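Local coordinates for ML032222a iGluR (Mnemiopsis leidyi, PDB 4YKI), which forms a glycine-activated ion channel subunit of the ionotropic glutamate receptor family, its ligand-binding domain binding glycine, at the interface of chains A and B. Numbering follows the deposited sequence. Chains: chain A/B, ML032222a iGluR.

The interface of chains A and B. Residues chain A 94-96, 99, 104, 149, 152; chain B 233-234, 237.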
# COMPACT_ATOMS: atom_id res chain seq x y z
N THR A 94 -9.19 -1.51 -4.10
CA THR A 94 -9.27 -2.73 -3.32
C THR A 94 -10.44 -2.69 -2.33
O THR A 94 -10.53 -1.79 -1.51
CB THR A 94 -7.95 -3.02 -2.58
OG1 THR A 94 -7.61 -1.91 -1.72
CG2 THR A 94 -6.82 -3.27 -3.56
N ASN A 95 -11.33 -3.68 -2.43
CA ASN A 95 -12.37 -3.87 -1.43
C ASN A 95 -12.63 -5.35 -1.24
O ASN A 95 -12.29 -6.18 -2.08
CB ASN A 95 -13.65 -3.04 -1.70
CG ASN A 95 -14.39 -3.45 -2.97
OD1 ASN A 95 -14.79 -4.59 -3.12
ND2 ASN A 95 -14.67 -2.48 -3.84
N SER A 96 -13.21 -5.68 -0.09
CA SER A 96 -13.41 -7.07 0.30
C SER A 96 -14.41 -7.79 -0.61
O SER A 96 -14.24 -8.96 -0.91
CB SER A 96 -13.84 -7.15 1.76
OG SER A 96 -12.80 -6.75 2.64
N LYS A 99 -12.48 -8.86 -3.56
CA LYS A 99 -11.52 -9.88 -3.15
C LYS A 99 -12.16 -11.26 -3.03
O LYS A 99 -11.50 -12.26 -3.24
CB LYS A 99 -10.86 -9.45 -1.84
CG LYS A 99 -9.85 -10.41 -1.22
CD LYS A 99 -8.41 -10.23 -1.73
CE LYS A 99 -8.17 -10.83 -3.10
NZ LYS A 99 -8.71 -12.20 -3.25
N TYR A 104 -5.98 -9.32 -6.51
CA TYR A 104 -5.34 -8.08 -6.86
C TYR A 104 -3.85 -8.29 -7.02
O TYR A 104 -3.25 -9.15 -6.37
CB TYR A 104 -5.58 -7.04 -5.77
CG TYR A 104 -6.99 -6.50 -5.67
CD1 TYR A 104 -7.41 -5.49 -6.51
CD2 TYR A 104 -7.87 -6.96 -4.70
CE1 TYR A 104 -8.69 -4.95 -6.40
CE2 TYR A 104 -9.16 -6.44 -4.59
CZ TYR A 104 -9.55 -5.43 -5.45
OH TYR A 104 -10.80 -4.89 -5.31
N LEU A 149 -18.13 0.57 -0.72
CA LEU A 149 -17.66 0.81 0.65
C LEU A 149 -18.72 1.43 1.55
O LEU A 149 -18.87 1.04 2.70
CB LEU A 149 -16.42 1.69 0.67
CG LEU A 149 -15.09 1.12 0.22
CD1 LEU A 149 -14.00 2.07 0.69
CD2 LEU A 149 -14.86 -0.29 0.75
N THR A 152 -21.31 -1.22 2.44
CA THR A 152 -20.83 -2.29 3.30
C THR A 152 -20.28 -1.77 4.65
O THR A 152 -19.99 -2.57 5.54
CB THR A 152 -19.82 -3.23 2.55
OG1 THR A 152 -18.64 -2.51 2.18
CG2 THR A 152 -20.45 -3.83 1.30
N LEU B 233 -6.74 -7.43 4.02
CA LEU B 233 -7.54 -6.42 3.32
C LEU B 233 -8.77 -6.03 4.15
O LEU B 233 -9.08 -4.86 4.30
CB LEU B 233 -7.92 -6.92 1.94
CG LEU B 233 -8.82 -6.01 1.10
CD1 LEU B 233 -8.38 -4.56 1.04
CD2 LEU B 233 -8.92 -6.61 -0.30
N LYS B 234 -9.45 -7.01 4.73
CA LYS B 234 -10.60 -6.72 5.57
C LYS B 234 -10.21 -5.88 6.79
O LYS B 234 -10.87 -4.91 7.11
CB LYS B 234 -11.30 -8.02 6.00
CG LYS B 234 -12.71 -7.83 6.54
CD LYS B 234 -13.65 -7.24 5.49
CE LYS B 234 -15.12 -7.31 5.87
NZ LYS B 234 -15.96 -6.47 4.99
N GLU B 237 -9.91 -2.36 5.54
CA GLU B 237 -11.21 -1.82 5.17
C GLU B 237 -12.09 -1.53 6.39
O GLU B 237 -12.86 -0.57 6.38
CB GLU B 237 -11.91 -2.82 4.24
CG GLU B 237 -13.29 -2.38 3.76
CD GLU B 237 -13.82 -3.25 2.65
OE1 GLU B 237 -13.16 -3.37 1.61
OE2 GLU B 237 -14.91 -3.81 2.81
O HOH W 1 -11.29 -1.40 1.11
O HOH W 2 -16.96 -2.71 3.97
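A:Ser96 and B:Glu237 meet where an extended stretch of chain A, A:Thr94 and A:Asn95, turns into the short helix 96-99 and faces helix 225-238 of chain B. The backbone N of A:Ser96, in the first turn of its helix, gives a hydrogen bond of 2.9 Å to OE1 of B:Glu237. The N-H comes to the syn side of the carboxylate, 24° out of its plane, and the bond is moderately bent, 151° at the hydrogen. A glutamate suits this place: with CG anti to the backbone N (chi1 -180°), its extended chain carries the carboxylate to A:Ser96, where the helix start would be expected to stabilise negative charge. Water 1 links OE1 to the carbonyl O of A:Thr94; the hydroxyl OG1 of A:Thr152 holds water 2 against OE2. NZ of B:Lys234 lies 3.6 Å from OE2 of B:Glu237, a loose salt bridge within chain B, and the lysine's aliphatic CD packs 3.7 Å from CB of A:Ser96, a small side chain that suits so close an approach. Methyl CD2 of A:Leu149 packs on the carboxylate. Branched B:Leu233 covers two residues with separate methyls: CD2 against CB of A:Lys99 at 3.8 Å, CD1 towards CB of A:Thr94. CG2 of A:Thr94 sits 3.6 Å above the centre of the A:Tyr104 ring, whose OH accepts a hydrogen bond from A:Asn95 N, which would help to hold this stretch in place. On chain A the patch comprises the segment after strand 91-93, helix 96-99 and helix 145-152; it recurs with chains exchanged in this two-fold dimer, which may reflect receptor pairing.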